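Local structure of dihydrodipicolinate synthase (Bacteroides thetaiotaomicron, 4XKY) at residues V13-D18 with E25-L30; T48-S53 with G261-L266; C272-A277 with R286-I291. The protein probably acts as a pyruvate-dependent DapA-family aldolase working through a Schiff base, perhaps in the dihydrodipicolinate step of lysine synthesis. All blocks are in the same frame, centred on the assembly; numbering follows the deposited sequence.

Contact 1: V13-D18 with E25-L30; sequences VTPLLD and EGLQRL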
loop_
_atom_site.group_PDB
_atom_site.type_symbol
_atom_site.label_atom_id
_atom_site.label_comp_id
_atom_site.label_asym_id
_atom_site.label_seq_id
_atom_site.Cartn_x
_atom_site.Cartn_y
_atom_site.Cartn_z
ATOM N N VAL A 13 23.846 12.652 -11.342
ATOM C CA VAL A 13 23.836 13.099 -9.966
ATOM C C VAL A 13 23.985 14.619 -9.992
ATOM O O VAL A 13 24.472 15.189 -10.988
ATOM C CB VAL A 13 24.947 12.438 -9.103
ATOM C CG1 VAL A 13 24.782 10.928 -9.060
ATOM C CG2 VAL A 13 26.327 12.749 -9.619
ATOM N N THR A 14 23.494 15.265 -8.936
ATOM C CA THR A 14 23.681 16.687 -8.730
ATOM C C THR A 14 24.842 16.739 -7.744
ATOM O O THR A 14 24.660 16.486 -6.568
ATOM C CB THR A 14 22.402 17.372 -8.182
ATOM O OG1 THR A 14 21.300 17.179 -9.099
ATOM C CG2 THR A 14 22.643 18.871 -7.975
ATOM N N PRO A 15 26.064 16.987 -8.236
ATOM C CA PRO A 15 27.219 17.008 -7.320
ATOM C C PRO A 15 27.168 18.230 -6.440
ATOM O O PRO A 15 26.837 19.320 -6.917
ATOM C CB PRO A 15 28.432 17.034 -8.236
ATOM C CG PRO A 15 27.931 17.056 -9.635
ATOM C CD PRO A 15 26.441 17.273 -9.625
ATOM N N LEU A 16 27.442 18.012 -5.160
ATOM C CA LEU A 16 27.309 19.008 -4.110
ATOM C C LEU A 16 28.594 19.176 -3.312
ATOM O O LEU A 16 29.327 18.204 -3.077
ATOM C CB LEU A 16 26.234 18.541 -3.152
ATOM C CG LEU A 16 24.865 18.342 -3.781
ATOM C CD1 LEU A 16 23.947 17.829 -2.683
ATOM C CD2 LEU A 16 24.353 19.653 -4.387
ATOM N N LEU A 17 28.876 20.403 -2.894
ATOM C CA LEU A 17 29.909 20.648 -1.867
ATOM C C LEU A 17 29.290 20.710 -0.487
ATOM O O LEU A 17 29.957 20.509 0.515
ATOM C CB LEU A 17 30.656 21.964 -2.149
ATOM C CG LEU A 17 31.462 21.998 -3.450
ATOM C CD1 LEU A 17 32.220 23.327 -3.586
ATOM C CD2 LEU A 17 32.470 20.849 -3.468
ATOM N N ASP A 18 28.009 21.052 -0.442
ATOM C CA ASP A 18 27.265 21.135 0.814
ATOM C C ASP A 18 25.790 21.018 0.462
ATOM O O ASP A 18 25.458 20.931 -0.716
ATOM C CB ASP A 18 27.580 22.434 1.571
ATOM C CG ASP A 18 27.211 22.362 3.067
ATOM O OD1 ASP A 18 26.945 21.265 3.579
ATOM O OD2 ASP A 18 27.175 23.409 3.738
ATOM N N GLU A 25 32.993 22.124 -10.279
ATOM C CA GLU A 25 34.135 21.472 -10.870
ATOM C C GLU A 25 33.889 19.990 -11.061
ATOM O O GLU A 25 34.259 19.442 -12.081
ATOM C CB GLU A 25 35.387 21.716 -10.026
ATOM C CG GLU A 25 35.751 23.198 -10.012
ATOM C CD GLU A 25 37.238 23.470 -10.080
ATOM O OE1 GLU A 25 37.761 24.075 -9.121
ATOM O OE2 GLU A 25 37.879 23.093 -11.092
ATOM N N GLY A 26 33.281 19.348 -10.064
ATOM C CA GLY A 26 32.865 17.951 -10.191
ATOM C C GLY A 26 31.881 17.745 -11.312
ATOM O O GLY A 26 32.004 16.809 -12.072
ATOM N N LEU A 27 30.905 18.637 -11.421
ATOM C CA LEU A 27 29.914 18.551 -12.492
ATOM C C LEU A 27 30.550 18.625 -13.888
ATOM O O LEU A 27 30.178 17.873 -14.775
ATOM C CB LEU A 27 28.897 19.659 -12.337
ATOM C CG LEU A 27 27.867 19.744 -13.446
ATOM C CD1 LEU A 27 26.990 18.522 -13.486
ATOM C CD2 LEU A 27 27.042 20.966 -13.180
ATOM N N GLN A 28 31.506 19.528 -14.075
ATOM C CA GLN A 28 32.277 19.584 -15.321
ATOM C C GLN A 28 33.001 18.282 -15.583
ATOM O O GLN A 28 32.893 17.738 -16.673
ATOM C CB GLN A 28 33.273 20.734 -15.300
ATOM C CG GLN A 28 32.548 22.072 -15.317
ATOM C CD GLN A 28 33.422 23.287 -15.065
ATOM O OE1 GLN A 28 34.628 23.172 -14.834
ATOM N NE2 GLN A 28 32.809 24.471 -15.134
ATOM N N ARG A 29 33.711 17.759 -14.588
ATOM C CA ARG A 29 34.383 16.469 -14.784
ATOM C C ARG A 29 33.371 15.383 -15.120
ATOM O O ARG A 29 33.635 14.559 -15.990
ATOM C CB ARG A 29 35.230 16.037 -13.585
ATOM C CG ARG A 29 36.601 16.701 -13.496
ATOM C CD ARG A 29 37.429 16.100 -12.364
ATOM N NE ARG A 29 36.821 16.406 -11.065
ATOM C CZ ARG A 29 37.057 17.506 -10.360
ATOM N NH1 ARG A 29 37.926 18.424 -10.788
ATOM N NH2 ARG A 29 36.450 17.680 -9.202
ATOM N N LEU A 30 32.222 15.378 -14.432
ATOM C CA LEU A 30 31.198 14.352 -14.675
ATOM C C LEU A 30 30.708 14.416 -16.107
ATOM O O LEU A 30 30.641 13.395 -16.786
ATOM C CB LEU A 30 30.026 14.505 -13.698
ATOM C CG LEU A 30 28.813 13.580 -13.837
ATOM C CD1 LEU A 30 29.162 12.115 -13.635
ATOM C CD2 LEU A 30 27.713 13.990 -12.868
#
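Val13 and Pro15 pack against Gly26, Leu27 and Leu30 in a buried contact of the TIM barrel. The first two belong to the loop that follows strand 7-8. The other three lie on helix 24-36. No hydrogen bond joins the two segments, so apolar contact does all the work.

Asp23, which lies between the segments in the chain, bonds to both sides of the contact: its backbone pairs with that of Pro15, and its OD1 is hydrogen-bonded to Gly26 N.

Pro15 buries more area here than any other residue. Its CB points toward the helix, and CG does most of the touching. Pro15 CG sits 3.8 Å from Leu27 CA and 3.9 Å from Leu27 CB. It also meets the backbone of Gly26, at 4.3 Å from Gly26 C. The Leu27 side chain crosses the proline at about a right angle. With CG anti to the backbone N (chi1 176°), Leu27 CD1 ends 4.1 Å from Pro15 CD.

The second apolar pair is Val13 with Leu30. Val13 also meets Leu262 and Leu266, so it touches both helix 24-36 and helix 257-268. Its nearest side-chain atom is about 4 Å from that of Thr48, which is predicted to bind pyruvate. Val13 and Leu30 cross at about a right angle, branch against branch. Leu30 CD2 lies 3.7 Å from Val13 CG2 and 3.9 Å from Val13 O.

Contact 2: T48-S53 with G261-L266; sequences TGESQS and GLKCAL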
loop_
_atom_site.group_PDB
_atom_site.type_symbol
_atom_site.label_atom_id
_atom_site.label_comp_id
_atom_site.label_asym_id
_atom_site.label_seq_id
_atom_site.Cartn_x
_atom_site.Cartn_y
_atom_site.Cartn_z
ATOM N N THR A 48 17.878 10.231 -9.190
ATOM C CA THR A 48 19.325 10.162 -9.035
ATOM C C THR A 48 20.014 11.521 -8.763
ATOM O O THR A 48 21.049 11.569 -8.058
ATOM C CB THR A 48 19.936 9.483 -10.270
ATOM O OG1 THR A 48 19.418 8.152 -10.356
ATOM C CG2 THR A 48 21.404 9.397 -10.154
ATOM N N GLY A 49 19.412 12.588 -9.301
ATOM C CA GLY A 49 19.847 13.986 -9.103
ATOM C C GLY A 49 19.296 14.647 -7.850
ATOM O O GLY A 49 19.489 15.849 -7.653
ATOM N N GLU A 50 18.586 13.873 -7.017
ATOM C CA GLU A 50 18.052 14.368 -5.722
ATOM C C GLU A 50 17.106 15.596 -5.879
ATOM O O GLU A 50 17.083 16.472 -5.012
ATOM C CB GLU A 50 19.229 14.761 -4.779
ATOM C CG GLU A 50 20.020 13.613 -4.181
ATOM C CD GLU A 50 21.338 14.057 -3.539
ATOM O OE1 GLU A 50 21.396 14.349 -2.314
ATOM O OE2 GLU A 50 22.332 14.103 -4.286
ATOM N N SER A 51 16.337 15.703 -6.954
ATOM C CA SER A 51 15.691 17.017 -7.233
ATOM C C SER A 51 14.756 17.485 -6.102
ATOM O O SER A 51 14.796 18.640 -5.651
ATOM C CB SER A 51 14.898 17.019 -8.536
ATOM O OG SER A 51 14.414 18.343 -8.792
ATOM N N GLN A 52 13.928 16.570 -5.633
ATOM C CA GLN A 52 12.945 16.918 -4.609
ATOM C C GLN A 52 13.588 17.493 -3.344
ATOM O O GLN A 52 13.030 18.424 -2.740
ATOM C CB GLN A 52 12.135 15.686 -4.234
ATOM C CG GLN A 52 12.991 14.593 -3.610
ATOM C CD GLN A 52 12.444 13.204 -3.859
ATOM O OE1 GLN A 52 11.339 13.044 -4.381
ATOM N NE2 GLN A 52 13.218 12.188 -3.487
ATOM N N SER A 53 14.762 16.968 -2.967
ATOM C CA SER A 53 15.372 17.309 -1.667
ATOM C C SER A 53 16.266 18.559 -1.723
ATOM O O SER A 53 16.702 19.082 -0.701
ATOM C CB SER A 53 16.109 16.090 -1.092
ATOM O OG SER A 53 17.384 15.953 -1.697
ATOM N N GLY A 261 25.835 5.088 -2.483
ATOM C CA GLY A 261 26.840 4.254 -3.090
ATOM C C GLY A 261 27.355 4.826 -4.384
ATOM O O GLY A 261 28.575 4.906 -4.592
ATOM N N LEU A 262 26.435 5.204 -5.264
ATOM C CA LEU A 262 26.803 5.864 -6.513
ATOM C C LEU A 262 27.683 7.075 -6.274
ATOM O O LEU A 262 28.743 7.207 -6.842
ATOM C CB LEU A 262 25.549 6.334 -7.232
ATOM C CG LEU A 262 25.694 6.818 -8.656
ATOM C CD1 LEU A 262 26.227 5.692 -9.514
ATOM C CD2 LEU A 262 24.336 7.269 -9.182
ATOM N N LYS A 263 27.246 7.965 -5.399
ATOM C CA LYS A 263 28.026 9.168 -5.131
ATOM C C LYS A 263 29.382 8.853 -4.450
ATOM O O LYS A 263 30.395 9.467 -4.770
ATOM C CB LYS A 263 27.198 10.180 -4.336
ATOM C CG LYS A 263 26.256 11.020 -5.190
ATOM C CD LYS A 263 25.853 12.271 -4.424
ATOM C CE LYS A 263 25.244 13.318 -5.327
ATOM N NZ LYS A 263 24.868 14.574 -4.608
ATOM N N CYS A 264 29.397 7.902 -3.520
ATOM C CA CYS A 264 30.647 7.466 -2.913
ATOM C C CYS A 264 31.618 6.965 -4.013
ATOM O O CYS A 264 32.793 7.393 -4.098
ATOM C CB CYS A 264 30.364 6.371 -1.900
ATOM S SG CYS A 264 31.819 5.886 -0.984
ATOM N N ALA A 265 31.101 6.099 -4.884
ATOM C CA ALA A 265 31.911 5.557 -5.970
ATOM C C ALA A 265 32.440 6.657 -6.881
ATOM O O ALA A 265 33.611 6.599 -7.242
ATOM C CB ALA A 265 31.143 4.546 -6.791
ATOM N N LEU A 266 31.587 7.624 -7.238
ATOM C CA LEU A 266 31.988 8.767 -8.073
ATOM C C LEU A 266 33.167 9.543 -7.465
ATOM O O LEU A 266 34.087 9.955 -8.186
ATOM C CB LEU A 266 30.811 9.708 -8.389
ATOM C CG LEU A 266 29.743 9.123 -9.333
ATOM C CD1 LEU A 266 28.535 10.037 -9.436
ATOM C CD2 LEU A 266 30.230 8.805 -10.740
#
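Glu50 and Lys263 meet in a buried salt bridge, and together they bury more than half of the area in this contact. The two side chains are extended beyond CG and approach from opposite directions. Lys263 NZ donates to Glu50 OE2 at 2.6 Å. The carboxylate oxygen uses its syn lone pair, on the side of the other oxygen. Lys263 CE follows closely, 3.2 Å from Glu50 OE2.

Both charged groups have further partners. Lys263 NZ also bonds to the backbone oxygens of Thr14 and Tyr275, so three oxygens grip one buried ammonium. Glu50 OE1 accepts from Ala277 N, which helps to fix the rotation of the carboxylate. This setting probably favours the charged form of both groups.

Thr48 makes the apolar part of the contact. Its CG2 is anti to the backbone N (chi1 -62° for OG1), and it lies 3.8 Å from Leu262 CD2. The two side chains cross at about a right angle. Thr48 OG1 is hydrogen-bonded to Tyr258 OH, outside the two segments.

Thr48 is predicted to bind pyruvate. It and Lys164, the predicted Schiff-base lysine, have their nearest side-chain atoms about 7 Å apart. The contact thus joins the Thr-Gly-Glu loop after strand 42-44 to helix 257-268, beside what is probably the pyruvate pocket, as in other DapA-family TIM-barrel aldolases.

Contact 3: C272-A277 with R286-I291; sequences CSDYVA and RERGKI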
loop_
_atom_site.group_PDB
_atom_site.type_symbol
_atom_site.label_atom_id
_atom_site.label_comp_id
_atom_site.label_asym_id
_atom_site.label_seq_id
_atom_site.Cartn_x
_atom_site.Cartn_y
_atom_site.Cartn_z
ATOM N N CYS A 272 33.601 13.380 -8.958
ATOM C CA CYS A 272 32.965 14.482 -8.255
ATOM C C CYS A 272 32.787 14.217 -6.765
ATOM O O CYS A 272 33.099 13.151 -6.270
ATOM C CB CYS A 272 31.617 14.841 -8.913
ATOM S SG CYS A 272 30.344 13.569 -8.753
ATOM N N SER A 273 32.318 15.233 -6.062
ATOM C CA SER A 273 32.081 15.144 -4.637
ATOM C C SER A 273 31.053 14.069 -4.336
ATOM O O SER A 273 30.093 13.852 -5.088
ATOM C CB SER A 273 31.573 16.470 -4.105
ATOM O OG SER A 273 31.177 16.344 -2.756
ATOM N N ASP A 274 31.262 13.390 -3.228
ATOM C CA ASP A 274 30.278 12.409 -2.767
ATOM C C ASP A 274 29.246 13.004 -1.841
ATOM O O ASP A 274 28.414 12.271 -1.282
ATOM C CB ASP A 274 30.981 11.240 -2.053
ATOM C CG ASP A 274 31.969 11.705 -0.987
ATOM O OD1 ASP A 274 32.217 12.926 -0.839
ATOM O OD2 ASP A 274 32.494 10.841 -0.271
ATOM N N TYR A 275 29.265 14.316 -1.642
ATOM C CA TYR A 275 28.352 14.906 -0.636
ATOM C C TYR A 275 26.876 14.646 -0.980
ATOM O O TYR A 275 26.475 14.809 -2.140
ATOM C CB TYR A 275 28.590 16.428 -0.470
ATOM C CG TYR A 275 27.982 16.962 0.806
ATOM C CD1 TYR A 275 28.710 16.963 1.986
ATOM C CD2 TYR A 275 26.666 17.432 0.837
ATOM C CE1 TYR A 275 28.160 17.436 3.147
ATOM C CE2 TYR A 275 26.103 17.877 2.008
ATOM C CZ TYR A 275 26.874 17.885 3.147
ATOM O OH TYR A 275 26.393 18.330 4.328
ATOM N N VAL A 276 26.082 14.287 0.036
ATOM C CA VAL A 276 24.644 13.992 -0.121
ATOM C C VAL A 276 23.813 14.986 0.711
ATOM O O VAL A 276 24.136 15.260 1.868
ATOM C CB VAL A 276 24.319 12.553 0.319
ATOM C CG1 VAL A 276 22.825 12.284 0.263
ATOM C CG2 VAL A 276 25.060 11.544 -0.559
ATOM N N ALA A 277 22.746 15.546 0.130
ATOM C CA ALA A 277 22.031 16.625 0.808
ATOM C C ALA A 277 21.185 16.062 1.936
ATOM O O ALA A 277 20.550 15.017 1.780
ATOM C CB ALA A 277 21.088 17.328 -0.158
ATOM N N ARG A 286 33.748 3.692 7.153
ATOM C CA ARG A 286 33.450 2.277 7.006
ATOM C C ARG A 286 32.726 1.910 5.713
ATOM O O ARG A 286 33.120 0.980 5.009
ATOM C CB ARG A 286 32.626 1.745 8.163
ATOM C CG ARG A 286 32.732 0.231 8.218
ATOM C CD ARG A 286 32.271 -0.323 9.550
ATOM N NE ARG A 286 30.855 -0.035 9.727
ATOM C CZ ARG A 286 29.874 -0.694 9.115
ATOM N NH1 ARG A 286 30.141 -1.691 8.282
ATOM N NH2 ARG A 286 28.613 -0.350 9.333
ATOM N N GLU A 287 31.644 2.609 5.416
ATOM C CA GLU A 287 30.887 2.296 4.220
ATOM C C GLU A 287 31.715 2.682 2.989
ATOM O O GLU A 287 31.744 1.963 1.994
ATOM C CB GLU A 287 29.507 2.978 4.230
ATOM C CG GLU A 287 28.534 2.416 5.278
ATOM C CD GLU A 287 28.943 2.764 6.694
ATOM O OE1 GLU A 287 29.335 3.921 6.945
ATOM O OE2 GLU A 287 28.913 1.865 7.555
ATOM N N ARG A 288 32.415 3.801 3.074
ATOM C CA ARG A 288 33.256 4.237 1.987
ATOM C C ARG A 288 34.318 3.164 1.693
ATOM O O ARG A 288 34.549 2.830 0.536
ATOM C CB ARG A 288 33.882 5.588 2.314
ATOM C CG ARG A 288 34.766 6.128 1.224
ATOM C CD ARG A 288 35.374 7.451 1.622
ATOM N NE ARG A 288 36.277 7.954 0.592
ATOM C CZ ARG A 288 35.904 8.672 -0.464
ATOM N NH1 ARG A 288 34.623 8.983 -0.664
ATOM N NH2 ARG A 288 36.830 9.093 -1.324
ATOM N N GLY A 289 34.912 2.602 2.747
ATOM C CA GLY A 289 35.819 1.449 2.624
ATOM C C GLY A 289 35.214 0.259 1.894
ATOM O O GLY A 289 35.868 -0.388 1.081
ATOM N N LYS A 290 33.955 -0.033 2.177
ATOM C CA LYS A 290 33.280 -1.133 1.507
ATOM C C LYS A 290 33.019 -0.842 0.056
ATOM O O LYS A 290 33.063 -1.740 -0.773
ATOM C CB LYS A 290 31.936 -1.424 2.146
ATOM C CG LYS A 290 32.035 -2.072 3.507
ATOM C CD LYS A 290 30.671 -2.577 3.930
ATOM C CE LYS A 290 30.563 -2.645 5.430
ATOM N NZ LYS A 290 31.316 -3.802 5.985
ATOM N N ILE A 291 32.670 0.400 -0.255
ATOM C CA ILE A 291 32.407 0.739 -1.627
ATOM C C ILE A 291 33.731 0.634 -2.396
ATOM O O ILE A 291 33.744 0.114 -3.475
ATOM C CB ILE A 291 31.763 2.144 -1.778
ATOM C CG1 ILE A 291 30.349 2.149 -1.189
ATOM C CG2 ILE A 291 31.734 2.561 -3.241
ATOM C CD1 ILE A 291 29.283 1.526 -2.052
#
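Asp274 and Arg288 form a salt bridge at the surface of the chain, with Asp274 OD2 2.9 Å from Arg288 NH1. Little else passes between the two segments. Asp274 CG stands between the backbone N and the carbonyl carbon (chi1 50°), and its CB points toward the helix. Arg288 reaches back with a long arm. Its CG is anti to the backbone N, and the chain stays extended as far as NE. A turn at the last torsion (chi4 86°) then sets the guanidinium. The two flat groups do not lie parallel: their planes are 71° apart, and OD2 approaches the guanidinium obliquely. Arg288 NH1 is hydrogen-bonded to Ser267 OG, a second partner that helps to place it.

Just before Asp274, Ser273 shapes the loop. Its OG accepts from Tyr275 N at 3.0 Å, which closes an ST turn around Asp274. The same OG bonds to Leu16 O.

The contact is remote from the predicted pyruvate site. It ties the loop after helix 257-268 to helix 285-298, within the helical C-terminal region that follows the barrel in DapA-family enzymes.

How the contacts relate
From the N terminus the three contacts come in series, and none nests in or crosses another. Contact 1 closes a short loop and ties the residues after strand 7-8 to helix 24-36. Contact 2 closes a very long one and brings the loop after strand 42-44 to helix 257-268. Contact 3 closes another short loop near the C terminus and brings in helix 285-298. In space they adjoin. Thr14 OG1 is probably hydrogen-bonded to Gly49 O at 2.7 Å, between contacts 1 and 2. Gly26 CA packs on Cys272 CB between contacts 1 and 3. Residues 272-277 run alongside the other two contacts.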